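PDB 2FIW: GCN5-related N-acetyltransferase:Aminotransferase, class-II from Rhodopseudomonas palustris, which probably transfers an acetyl group from acetyl-coenzyme A, which it holds in the crystal, to an amine of an unidentified acceptor, as in other GCN5-related N-acetyltransferases. Local coordinates for residues Glu43-Ala48 / Ser124-Glu129; Asp86-His91 / Thr101-Ala106; Arg11-Glu16 / Lys54-Leu59. One frame throughout, in Å; residues are numbered along the deposited sequence. Where two conformers were deposited one is given.

Contact 1: residues Glu43-Ala48 / Ser124-Glu129. With ACO (acetyl coenzyme *a), chain C.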
loop_
_atom_site.group_PDB
_atom_site.type_symbol
_atom_site.label_atom_id
_atom_site.label_comp_id
_atom_site.label_asym_id
_atom_site.label_seq_id
_atom_site.Cartn_x
_atom_site.Cartn_y
_atom_site.Cartn_z
ATOM N N GLU A 43 5.600 14.997 -3.956
ATOM C CA GLU A 43 7.035 14.910 -4.218
ATOM C C GLU A 43 7.811 14.398 -3.009
ATOM O O GLU A 43 8.740 13.610 -3.163
ATOM C CB GLU A 43 7.593 16.267 -4.690
ATOM C CG GLU A 43 7.224 16.624 -6.137
ATOM C CD GLU A 43 7.334 18.121 -6.471
ATOM O OE1 GLU A 43 7.803 18.928 -5.627
ATOM O OE2 GLU A 43 6.937 18.485 -7.601
ATOM N N ALA A 44 7.432 14.851 -1.816
ATOM C CA ALA A 44 8.052 14.397 -0.573
ATOM C C ALA A 44 7.712 12.936 -0.272
ATOM O O ALA A 44 8.581 12.156 0.079
ATOM C CB ALA A 44 7.634 15.276 0.577
ATOM N N TRP A 45 6.434 12.596 -0.406
ATOM C CA TRP A 45 5.950 11.222 -0.276
ATOM C C TRP A 45 6.741 10.277 -1.209
ATOM O O TRP A 45 7.342 9.326 -0.725
ATOM C CB TRP A 45 4.457 11.189 -0.588
ATOM C CG TRP A 45 3.742 9.911 -0.334
ATOM C CD1 TRP A 45 4.280 8.691 0.041
ATOM C CD2 TRP A 45 2.342 9.699 -0.487
ATOM N NE1 TRP A 45 3.283 7.747 0.145
ATOM C CE2 TRP A 45 2.083 8.338 -0.177
ATOM C CE3 TRP A 45 1.271 10.530 -0.842
ATOM C CZ2 TRP A 45 0.786 7.791 -0.222
ATOM C CZ3 TRP A 45 -0.013 9.984 -0.887
ATOM C CH2 TRP A 45 -0.240 8.625 -0.583
ATOM N N ALA A 46 6.748 10.556 -2.521
ATOM C CA ALA A 46 7.483 9.751 -3.502
ATOM C C ALA A 46 8.990 9.708 -3.284
ATOM O O ALA A 46 9.648 8.744 -3.669
ATOM C CB ALA A 46 7.212 10.244 -4.899
ATOM N N SER A 47 9.543 10.757 -2.684
ATOM C CA SER A 47 10.982 10.886 -2.578
ATOM C C SER A 47 11.533 9.791 -1.678
ATOM O O SER A 47 12.741 9.648 -1.566
ATOM C CB SER A 47 11.400 12.291 -2.070
ATOM O OG SER A 47 11.353 12.369 -0.639
ATOM N N ALA A 48 10.654 9.022 -1.035
ATOM C CA ALA A 48 11.107 7.927 -0.179
ATOM C C ALA A 48 11.822 6.824 -0.978
ATOM O O ALA A 48 12.702 6.131 -0.453
ATOM C CB ALA A 48 9.958 7.365 0.634
ATOM N N SER A 124 -3.777 6.959 3.605
ATOM C CA SER A 124 -3.789 8.224 2.876
ATOM C C SER A 124 -5.229 8.617 2.527
ATOM O O SER A 124 -6.102 7.759 2.446
ATOM C CB SER A 124 -2.946 8.114 1.613
ATOM O OG SER A 124 -3.507 7.177 0.704
ATOM N N ASP A 125 -5.476 9.914 2.342
ATOM C CA ASP A 125 -6.834 10.438 2.187
ATOM C C ASP A 125 -7.548 9.861 0.976
ATOM O O ASP A 125 -8.762 9.704 0.986
ATOM C CB ASP A 125 -6.820 11.971 2.107
ATOM C CG ASP A 125 -6.445 12.646 3.442
ATOM O OD1 ASP A 125 -6.162 11.942 4.447
ATOM O OD2 ASP A 125 -6.439 13.898 3.480
ATOM N N ASN A 126 -6.782 9.537 -0.059
ATOM C CA ASN A 126 -7.312 8.962 -1.295
ATOM C C ASN A 126 -7.658 7.467 -1.183
ATOM O O ASN A 126 -8.513 6.971 -1.931
ATOM C CB ASN A 126 -6.325 9.187 -2.435
ATOM C CG ASN A 126 -4.921 8.755 -2.073
ATOM O OD1 ASN A 126 -4.343 9.234 -1.091
ATOM N ND2 ASN A 126 -4.363 7.841 -2.860
ATOM N N ALA A 127 -7.000 6.767 -0.251
ATOM C CA ALA A 127 -7.243 5.356 0.000
ATOM C C ALA A 127 -8.177 5.169 1.191
ATOM O O ALA A 127 -8.574 4.057 1.513
ATOM C CB ALA A 127 -5.942 4.635 0.237
ATOM N N ALA A 128 -8.538 6.259 1.849
ATOM C CA ALA A 128 -9.438 6.186 2.999
ATOM C C ALA A 128 -10.748 5.404 2.725
ATOM O O ALA A 128 -11.147 4.551 3.517
ATOM C CB ALA A 128 -9.739 7.596 3.506
ATOM N N GLU A 129 -11.408 5.715 1.611
ATOM C CA GLU A 129 -12.691 5.095 1.248
ATOM C C GLU A 129 -12.522 3.610 0.922
ATOM O O GLU A 129 -13.279 2.779 1.426
ATOM C CB GLU A 129 -13.341 5.855 0.092
ATOM C CG GLU A 129 -14.652 5.285 -0.420
ATOM C CD GLU A 129 -15.861 5.557 0.495
ATOM O OE1 GLU A 129 -15.821 5.212 1.711
ATOM O OE2 GLU A 129 -16.880 6.092 -0.031
HETATM N N1A ACO C . -15.783 -2.091 -11.898
HETATM C C2A ACO C . -16.008 -1.089 -11.025
HETATM N N3A ACO C . -15.296 -0.976 -9.888
HETATM C C4A ACO C . -14.305 -1.864 -9.561
HETATM C C5A ACO C . -14.013 -2.920 -10.408
HETATM C C6A ACO C . -14.820 -3.025 -11.661
HETATM N N6A ACO C . -14.606 -4.028 -12.549
HETATM N N7A ACO C . -13.009 -3.631 -9.846
HETATM C C8A ACO C . -12.685 -3.024 -8.678
HETATM N N9A ACO C . -13.481 -1.959 -8.509
HETATM C C1B ACO C . -13.500 -0.977 -7.391
HETATM C C2B ACO C . -13.727 -1.569 -6.012
HETATM O O2B ACO C . -15.119 -1.769 -5.761
HETATM C C3B ACO C . -13.140 -0.490 -5.118
HETATM O O3B ACO C . -14.145 0.422 -4.670
HETATM P P3B ACO C . -13.989 1.278 -3.303
HETATM O O7A ACO C . -13.000 2.405 -3.583
HETATM O O8A ACO C . -13.460 0.286 -2.292
HETATM O O9A ACO C . -15.406 1.743 -3.049
HETATM C C4B ACO C . -12.111 0.249 -5.985
HETATM O O4B ACO C . -12.285 -0.219 -7.324
HETATM C C5B ACO C . -10.669 -0.021 -5.554
HETATM O O5B ACO C . -10.517 -1.437 -5.373
HETATM P P1A ACO C . -9.283 -2.273 -5.978
HETATM O O1A ACO C . -9.393 -2.323 -7.488
HETATM O O2A ACO C . -9.248 -3.545 -5.162
HETATM O O3A ACO C . -8.043 -1.340 -5.526
HETATM P P2A ACO C . -6.940 -0.773 -6.525
HETATM O O4A ACO C . -7.586 0.286 -7.375
HETATM O O5A ACO C . -6.270 -1.949 -7.176
HETATM O O6A ACO C . -5.869 -0.076 -5.530
HETATM C CBP ACO C . -5.135 1.706 -3.954
HETATM C CCP ACO C . -6.210 0.683 -4.361
HETATM C CDP ACO C . -5.701 2.541 -2.811
HETATM C CEP ACO C . -3.875 0.982 -3.507
HETATM C CAP ACO C . -4.741 2.611 -5.147
HETATM O OAP ACO C . -5.812 3.496 -5.520
HETATM C C9P ACO C . -3.432 3.388 -5.045
HETATM O O9P ACO C . -2.293 2.836 -5.448
HETATM N N8P ACO C . -3.437 4.578 -4.604
HETATM C C7P ACO C . -2.332 5.537 -4.461
HETATM C C6P ACO C . -1.325 5.176 -3.367
HETATM C C5P ACO C . -2.036 5.133 -2.049
HETATM O O5P ACO C . -2.844 5.998 -1.738
HETATM N N4P ACO C . -1.743 4.105 -1.267
HETATM C C3P ACO C . -2.327 3.844 0.033
HETATM C C2P ACO C . -1.523 4.628 1.058
HETATM S S1P ACO C . -1.937 3.874 2.585
HETATM C C ACO C . -0.609 2.943 2.971
HETATM O O ACO C . 0.163 2.569 2.095
HETATM C CH3 ACO C . -0.406 2.632 4.242
#
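W45 reaches S124 with the far corner of its indole. CH2 of W45 lies 3.5 Å from CB of S124, and the serine comes in obliquely to the ring. CG of W45 is anti to the backbone N (chi1 -172°), which sends the six-membered ring out from helix 39-46 to meet segment 124-129. N126 takes the edge of the same ring. Its OD1 is near the indole plane, 4.2 Å from W45 CH2. No hydrogen bond joins the two segments directly.

The cofactor lies against both segments. The pantetheine carbonyl oxygen O5P of acetyl-CoA also sits at the indole edge, 3.9 Å from W45 CH2. N126 ND2 donates to O5P at 2.6 Å, in a short but bent bond (131° at the hydrogen). S124 OG stands 2.8 Å from O5P. Both S124 OG and N126 CG lie between their own backbone N and carbonyl carbon. This rotation turns the hydroxyl and the amide to the same oxygen.

Segment 124-129 follows strand 118-123 and runs into helix 128-132. In the GNAT fold this strand lies parallel to strand 84-90, and the pantetheine arm lodges where the two part. Segment 124-129 thus lines one wall of the cofactor groove. A127 adds an apolar touch there, its CB 3.7 Å from C3P of the cofactor.

The other end of the indole is held too. W45 NE1 is hydrogen-bonded to Y89 OH, and the ring of Y37 meets W45 edge-to-face. With NE1 tied and CH2 against S124, the indole has little freedom to swing. T33 touches both W45 and N126.

Contact 2: residues Asp86-His91 / Thr101-Ala106. With ACO (acetyl coenzyme *a), chain C.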
loop_
_atom_site.group_PDB
_atom_site.type_symbol
_atom_site.label_atom_id
_atom_site.label_comp_id
_atom_site.label_asym_id
_atom_site.label_seq_id
_atom_site.Cartn_x
_atom_site.Cartn_y
_atom_site.Cartn_z
ATOM N N ASP A 86 1.638 -1.487 6.248
ATOM C CA ASP A 86 2.625 -0.434 6.082
ATOM C C ASP A 86 2.554 0.238 4.708
ATOM O O ASP A 86 2.779 1.438 4.596
ATOM C CB ASP A 86 4.027 -0.993 6.325
ATOM C CG ASP A 86 5.075 0.099 6.472
ATOM O OD1 ASP A 86 4.871 1.019 7.291
ATOM O OD2 ASP A 86 6.106 0.037 5.775
HETATM N N MSE A 87 2.239 -0.540 3.677
HETATM C CA MSE A 87 2.272 -0.080 2.295
HETATM C C MSE A 87 1.258 -0.807 1.433
HETATM O O MSE A 87 1.041 -2.015 1.600
HETATM C CB MSE A 87 3.670 -0.264 1.707
HETATM C CG MSE A 87 4.736 0.512 2.455
HETATM SE SE MSE A 87 6.443 0.459 1.606
HETATM C CE MSE A 87 6.841 -1.294 1.927
ATOM N N LEU A 88 0.640 -0.048 0.528
ATOM C CA LEU A 88 -0.302 -0.541 -0.472
ATOM C C LEU A 88 -0.209 0.392 -1.663
ATOM O O LEU A 88 -0.605 1.549 -1.561
ATOM C CB LEU A 88 -1.735 -0.506 0.057
ATOM C CG LEU A 88 -2.772 -1.494 -0.508
ATOM C CD1 LEU A 88 -4.175 -0.892 -0.522
ATOM C CD2 LEU A 88 -2.455 -2.148 -1.855
ATOM N N TYR A 89 0.330 -0.090 -2.776
ATOM C CA TYR A 89 0.537 0.738 -3.971
ATOM C C TYR A 89 0.272 -0.083 -5.227
ATOM O O TYR A 89 0.975 -1.052 -5.515
ATOM C CB TYR A 89 1.952 1.363 -3.993
ATOM C CG TYR A 89 2.190 2.265 -2.818
ATOM C CD1 TYR A 89 1.844 3.620 -2.876
ATOM C CD2 TYR A 89 2.717 1.764 -1.620
ATOM C CE1 TYR A 89 2.023 4.464 -1.769
ATOM C CE2 TYR A 89 2.904 2.590 -0.502
ATOM C CZ TYR A 89 2.559 3.944 -0.585
ATOM O OH TYR A 89 2.727 4.780 0.509
ATOM N N VAL A 90 -0.769 0.292 -5.949
ATOM C CA VAL A 90 -1.097 -0.304 -7.240
ATOM C C VAL A 90 -0.679 0.668 -8.329
ATOM O O VAL A 90 -0.887 1.868 -8.186
ATOM C CB VAL A 90 -2.619 -0.605 -7.338
ATOM C CG1 VAL A 90 -2.993 -1.225 -8.730
ATOM C CG2 VAL A 90 -3.043 -1.522 -6.177
ATOM N N HIS A 91 -0.087 0.162 -9.406
ATOM C CA HIS A 91 0.313 1.005 -10.530
ATOM C C HIS A 91 -0.929 1.714 -11.065
ATOM O O HIS A 91 -2.000 1.098 -11.096
ATOM C CB HIS A 91 0.981 0.167 -11.631
ATOM C CG HIS A 91 1.738 0.982 -12.630
ATOM N ND1 HIS A 91 1.155 1.480 -13.781
ATOM C CD2 HIS A 91 3.016 1.430 -12.630
ATOM C CE1 HIS A 91 2.051 2.185 -14.453
ATOM N NE2 HIS A 91 3.191 2.166 -13.781
ATOM N N THR A 101 -7.460 -5.051 -3.418
ATOM C CA THR A 101 -8.247 -5.997 -2.607
ATOM C C THR A 101 -7.568 -7.360 -2.420
ATOM O O THR A 101 -7.495 -7.878 -1.316
ATOM C CB THR A 101 -9.676 -6.186 -3.210
ATOM O OG1 THR A 101 -10.363 -4.932 -3.177
ATOM C CG2 THR A 101 -10.489 -7.231 -2.460
ATOM N N THR A 102 -7.075 -7.929 -3.506
ATOM C CA THR A 102 -6.318 -9.175 -3.472
ATOM C C THR A 102 -5.104 -9.048 -2.544
ATOM O O THR A 102 -4.881 -9.903 -1.703
ATOM C CB THR A 102 -5.885 -9.578 -4.919
ATOM O OG1 THR A 102 -7.060 -9.740 -5.727
ATOM C CG2 THR A 102 -5.102 -10.878 -4.932
ATOM N N LEU A 103 -4.352 -7.962 -2.685
ATOM C CA LEU A 103 -3.176 -7.727 -1.866
ATOM C C LEU A 103 -3.520 -7.640 -0.390
ATOM O O LEU A 103 -2.868 -8.286 0.436
ATOM C CB LEU A 103 -2.457 -6.453 -2.304
ATOM C CG LEU A 103 -1.531 -6.527 -3.510
ATOM C CD1 LEU A 103 -1.168 -5.099 -3.908
ATOM C CD2 LEU A 103 -0.267 -7.422 -3.225
ATOM N N ILE A 104 -4.549 -6.854 -0.066
ATOM C CA ILE A 104 -4.941 -6.636 1.328
ATOM C C ILE A 104 -5.542 -7.883 1.981
ATOM O O ILE A 104 -5.233 -8.164 3.125
ATOM C CB ILE A 104 -5.823 -5.371 1.513
ATOM C CG1 ILE A 104 -5.046 -4.126 1.111
ATOM C CG2 ILE A 104 -6.264 -5.204 2.962
ATOM C CD1 ILE A 104 -3.600 -4.092 1.622
ATOM N N ASP A 105 -6.367 -8.633 1.255
ATOM C CA ASP A 105 -6.823 -9.943 1.720
ATOM C C ASP A 105 -5.641 -10.853 2.118
ATOM O O ASP A 105 -5.686 -11.532 3.148
ATOM C CB ASP A 105 -7.640 -10.637 0.626
ATOM C CG ASP A 105 -9.012 -9.983 0.378
ATOM O OD1 ASP A 105 -9.490 -9.164 1.213
ATOM O OD2 ASP A 105 -9.612 -10.297 -0.678
ATOM N N ALA A 106 -4.591 -10.869 1.297
ATOM C CA ALA A 106 -3.395 -11.673 1.600
ATOM C C ALA A 106 -2.711 -11.231 2.884
ATOM O O ALA A 106 -2.301 -12.075 3.682
ATOM C CB ALA A 106 -2.424 -11.677 0.439
HETATM N N1A ACO C . -15.783 -2.091 -11.898
HETATM C C2A ACO C . -16.008 -1.089 -11.025
HETATM N N3A ACO C . -15.296 -0.976 -9.888
HETATM C C4A ACO C . -14.305 -1.864 -9.561
HETATM C C5A ACO C . -14.013 -2.920 -10.408
HETATM C C6A ACO C . -14.820 -3.025 -11.661
HETATM N N6A ACO C . -14.606 -4.028 -12.549
HETATM N N7A ACO C . -13.009 -3.631 -9.846
HETATM C C8A ACO C . -12.685 -3.024 -8.678
HETATM N N9A ACO C . -13.481 -1.959 -8.509
HETATM C C1B ACO C . -13.500 -0.977 -7.391
HETATM C C2B ACO C . -13.727 -1.569 -6.012
HETATM O O2B ACO C . -15.119 -1.769 -5.761
HETATM C C3B ACO C . -13.140 -0.490 -5.118
HETATM O O3B ACO C . -14.145 0.422 -4.670
HETATM P P3B ACO C . -13.989 1.278 -3.303
HETATM O O7A ACO C . -13.000 2.405 -3.583
HETATM O O8A ACO C . -13.460 0.286 -2.292
HETATM O O9A ACO C . -15.406 1.743 -3.049
HETATM C C4B ACO C . -12.111 0.249 -5.985
HETATM O O4B ACO C . -12.285 -0.219 -7.324
HETATM C C5B ACO C . -10.669 -0.021 -5.554
HETATM O O5B ACO C . -10.517 -1.437 -5.373
HETATM P P1A ACO C . -9.283 -2.273 -5.978
HETATM O O1A ACO C . -9.393 -2.323 -7.488
HETATM O O2A ACO C . -9.248 -3.545 -5.162
HETATM O O3A ACO C . -8.043 -1.340 -5.526
HETATM P P2A ACO C . -6.940 -0.773 -6.525
HETATM O O4A ACO C . -7.586 0.286 -7.375
HETATM O O5A ACO C . -6.270 -1.949 -7.176
HETATM O O6A ACO C . -5.869 -0.076 -5.530
HETATM C CBP ACO C . -5.135 1.706 -3.954
HETATM C CCP ACO C . -6.210 0.683 -4.361
HETATM C CDP ACO C . -5.701 2.541 -2.811
HETATM C CEP ACO C . -3.875 0.982 -3.507
HETATM C CAP ACO C . -4.741 2.611 -5.147
HETATM O OAP ACO C . -5.812 3.496 -5.520
HETATM C C9P ACO C . -3.432 3.388 -5.045
HETATM O O9P ACO C . -2.293 2.836 -5.448
HETATM N N8P ACO C . -3.437 4.578 -4.604
HETATM C C7P ACO C . -2.332 5.537 -4.461
HETATM C C6P ACO C . -1.325 5.176 -3.367
HETATM C C5P ACO C . -2.036 5.133 -2.049
HETATM O O5P ACO C . -2.844 5.998 -1.738
HETATM N N4P ACO C . -1.743 4.105 -1.267
HETATM C C3P ACO C . -2.327 3.844 0.033
HETATM C C2P ACO C . -1.523 4.628 1.058
HETATM S S1P ACO C . -1.937 3.874 2.585
HETATM C C ACO C . -0.609 2.943 2.971
HETATM O O ACO C . 0.163 2.569 2.095
HETATM C CH3 ACO C . -0.406 2.632 4.242
#
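L88 packs against I104 and L103 of helix 99-112. L88 CG lies 3.5 Å from I104 CD1, the two side chains crossing at about a right angle. L88 CD2 touches L103 CD1 at 3.8 Å. With chi1 at -153°, the L88 side chain extends away from its own backbone N. The methyls therefore lie between the helix and the cofactor, and CD1 also touches the pantetheine methyl CEP.

The backbone of the strand binds acetyl-CoA. L88 O accepts from N4P at 2.8 Å, and V90 N donates to O9P at 3.0 Å, nearly straight (160°). At the start of the helix, T101 grips one diphosphate oxygen twice: O2A is 2.9 Å from T101 N and 2.7 Å from T101 OG1. G100 and D98 also bind the cofactor, and F130 covers L88 and I104.

Further out, D86 and M87 (selenomethionine) both face S78 in a classic beta bulge, a feature known from this strand in GNAT enzymes. The strand and helix belong to a beta-alpha-beta unit.

L88 N makes a weak bond of 3.1 Å to the thioester oxygen O. Such a donor would probably help polarise the carbonyl for attack, while the helix start would favour the diphosphate charge.

Contact 3: residues Arg11-Glu16 / Lys54-Leu59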
loop_
_atom_site.group_PDB
_atom_site.type_symbol
_atom_site.label_atom_id
_atom_site.label_comp_id
_atom_site.label_asym_id
_atom_site.label_seq_id
_atom_site.Cartn_x
_atom_site.Cartn_y
_atom_site.Cartn_z
ATOM N N ARG A 11 3.195 -12.929 -5.166
ATOM C CA ARG A 11 4.424 -13.600 -4.774
ATOM C C ARG A 11 5.230 -12.697 -3.855
ATOM O O ARG A 11 5.135 -11.471 -3.963
ATOM C CB ARG A 11 5.247 -13.968 -6.010
ATOM C CG ARG A 11 5.546 -12.788 -6.921
ATOM C CD ARG A 11 6.479 -13.179 -8.018
ATOM N NE ARG A 11 6.949 -12.009 -8.755
ATOM C CZ ARG A 11 7.957 -11.220 -8.387
ATOM N NH1 ARG A 11 8.626 -11.433 -7.252
ATOM N NH2 ARG A 11 8.272 -10.189 -9.161
ATOM N N PRO A 12 6.019 -13.295 -2.935
ATOM C CA PRO A 12 6.867 -12.481 -2.063
ATOM C C PRO A 12 7.880 -11.612 -2.819
ATOM O O PRO A 12 8.283 -11.927 -3.950
ATOM C CB PRO A 12 7.573 -13.531 -1.198
ATOM C CG PRO A 12 6.616 -14.664 -1.172
ATOM C CD PRO A 12 6.152 -14.724 -2.593
ATOM N N TYR A 13 8.227 -10.496 -2.188
ATOM C CA TYR A 13 9.166 -9.543 -2.722
ATOM C C TYR A 13 10.596 -10.107 -2.722
ATOM O O TYR A 13 11.076 -10.634 -1.714
ATOM C CB TYR A 13 9.088 -8.261 -1.890
ATOM C CG TYR A 13 10.225 -7.279 -2.106
ATOM C CD1 TYR A 13 11.230 -7.125 -1.138
ATOM C CD2 TYR A 13 10.307 -6.519 -3.282
ATOM C CE1 TYR A 13 12.275 -6.241 -1.331
ATOM C CE2 TYR A 13 11.351 -5.630 -3.480
ATOM C CZ TYR A 13 12.321 -5.491 -2.491
ATOM O OH TYR A 13 13.346 -4.617 -2.665
ATOM N N LEU A 14 11.268 -9.979 -3.859
ATOM C CA LEU A 14 12.622 -10.459 -4.016
ATOM C C LEU A 14 13.563 -9.274 -4.230
ATOM O O LEU A 14 13.143 -8.231 -4.754
ATOM C CB LEU A 14 12.697 -11.427 -5.195
ATOM C CG LEU A 14 11.806 -12.679 -5.204
ATOM C CD1 LEU A 14 11.914 -13.365 -6.560
ATOM C CD2 LEU A 14 12.156 -13.637 -4.067
ATOM N N PRO A 15 14.840 -9.416 -3.827
ATOM C CA PRO A 15 15.796 -8.303 -3.990
ATOM C C PRO A 15 15.843 -7.734 -5.405
ATOM O O PRO A 15 16.089 -6.543 -5.565
ATOM C CB PRO A 15 17.154 -8.917 -3.600
ATOM C CG PRO A 15 16.914 -10.400 -3.452
ATOM C CD PRO A 15 15.452 -10.586 -3.179
ATOM N N GLU A 16 15.590 -8.580 -6.403
ATOM C CA GLU A 16 15.599 -8.198 -7.806
ATOM C C GLU A 16 14.403 -7.331 -8.151
ATOM O O GLU A 16 14.335 -6.782 -9.246
ATOM C CB GLU A 16 15.549 -9.427 -8.736
ATOM C CG GLU A 16 16.424 -10.577 -8.363
ATOM C CD GLU A 16 15.755 -11.516 -7.394
ATOM O OE1 GLU A 16 16.029 -11.392 -6.201
ATOM O OE2 GLU A 16 14.963 -12.373 -7.809
ATOM N N LYS A 54 17.494 2.020 1.585
ATOM C CA LYS A 54 16.575 2.172 2.718
ATOM C C LYS A 54 15.117 1.883 2.308
ATOM O O LYS A 54 14.335 1.328 3.088
ATOM C CB LYS A 54 16.741 3.587 3.299
ATOM C CG LYS A 54 15.855 3.936 4.481
ATOM C CD LYS A 54 16.114 5.369 4.955
ATOM C CE LYS A 54 14.881 5.949 5.682
ATOM N NZ LYS A 54 14.451 5.036 6.811
ATOM N N PHE A 55 14.753 2.265 1.089
ATOM C CA PHE A 55 13.476 1.830 0.507
ATOM C C PHE A 55 13.407 0.291 0.398
ATOM O O PHE A 55 12.433 -0.317 0.813
ATOM C CB PHE A 55 13.228 2.486 -0.857
ATOM C CG PHE A 55 11.847 2.246 -1.402
ATOM C CD1 PHE A 55 10.754 2.970 -0.915
ATOM C CD2 PHE A 55 11.631 1.294 -2.399
ATOM C CE1 PHE A 55 9.462 2.740 -1.404
ATOM C CE2 PHE A 55 10.338 1.062 -2.902
ATOM C CZ PHE A 55 9.257 1.786 -2.402
ATOM N N ALA A 56 14.458 -0.317 -0.151
ATOM C CA ALA A 56 14.564 -1.763 -0.260
ATOM C C ALA A 56 14.621 -2.464 1.110
ATOM O O ALA A 56 13.989 -3.481 1.297
ATOM C CB ALA A 56 15.770 -2.135 -1.131
ATOM N N ALA A 57 15.340 -1.902 2.076
ATOM C CA ALA A 57 15.393 -2.477 3.433
ATOM C C ALA A 57 14.035 -2.523 4.138
ATOM O O ALA A 57 13.737 -3.477 4.875
ATOM C CB ALA A 57 16.434 -1.760 4.305
ATOM N N ARG A 58 13.218 -1.496 3.933
ATOM C CA ARG A 58 11.893 -1.441 4.548
ATOM C C ARG A 58 11.026 -2.586 4.001
ATOM O O ARG A 58 10.317 -3.236 4.735
ATOM C CB ARG A 58 11.248 -0.068 4.291
ATOM C CG ARG A 58 9.862 0.146 4.868
ATOM C CD ARG A 58 9.325 1.462 4.341
ATOM N NE ARG A 58 7.974 1.784 4.823
ATOM C CZ ARG A 58 7.329 2.922 4.550
ATOM N NH1 ARG A 58 7.900 3.857 3.795
ATOM N NH2 ARG A 58 6.106 3.129 5.025
ATOM N N LEU A 59 11.121 -2.817 2.701
ATOM C CA LEU A 59 10.428 -3.873 2.001
ATOM C C LEU A 59 10.904 -5.268 2.396
ATOM O O LEU A 59 10.093 -6.131 2.734
ATOM C CB LEU A 59 10.629 -3.665 0.494
ATOM C CG LEU A 59 9.468 -2.995 -0.263
ATOM C CD1 LEU A 59 8.867 -1.960 0.576
ATOM C CD2 LEU A 59 9.917 -2.383 -1.553
#
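The ring of Y13 turns one face to L59. CB of L59 stands over that face, 4.0 Å from the ring centroid and 27° off the ring normal. This is a CH-pi contact, shifted toward the rim. The closest pair is Y13 CE1 and L59 CB, at 3.6 Å. Further along the same leucine, CD2 is 4.0 Å from Y13 CE2. One leucine thus meets the ring through two of its carbons, CB near CE1 and CD2 near CE2. The two side chains cross at about a right angle.

Chi1 of Y13 (166°) swings the ring away from the backbone N, toward helix 52-60. Its far end then reaches A56, one turn before L59: Y13 OH is 3.8 Å from A56 CB. That touch is van der Waals, and no hydrogen bond crosses between the segments.

Y13 directly follows strand 9-12, an outermost strand of the mixed GNAT sheet. Helix 52-60 leads into strand 63-69, which pairs antiparallel with strand 9-12. The contact joins the end of helix 52-60 to the edge of the sheet. Backbone bonds pair Y13 with T64 and R11 with I66, and L59 O accepts from T64 OG1. T21 of helix 18-32 touches both Y13 and L59.

An alanine in place of Y13 would probably leave L59 without the ring its CB and CD2 rest on and open a gap between the strand end and the helix. Beside the ring the turn has polar ties of its own. D17 OD2 accepts from L14 N and pairs with R11 NH1 in a salt bridge. The cofactor lies apart from this corner, about 10 Å from the side chain of L59.

How the contacts relate
Contacts 1 and 2 take hold of the same acetyl-CoA from different parts of the fold. Their centres are 14 Å apart, and a probable hydrogen bond of 3.0 Å from W45 NE1 to Y89 OH joins them. Contact 2 is nested in the chain loop that contact 1 closes. Contact 3 does not touch the cofactor. Its centre is 15 Å from that of contact 2, and a salt bridge links them, R58 NE to D86 OD2 at 2.7 Å, with M87 packing alongside. That bridge ties helix 52-60 to the bulged strand of the pocket. Contacts 1 and 3 lie 19 Å apart and alternate along the chain; A48 O packs on F55 CB at 3.7 Å.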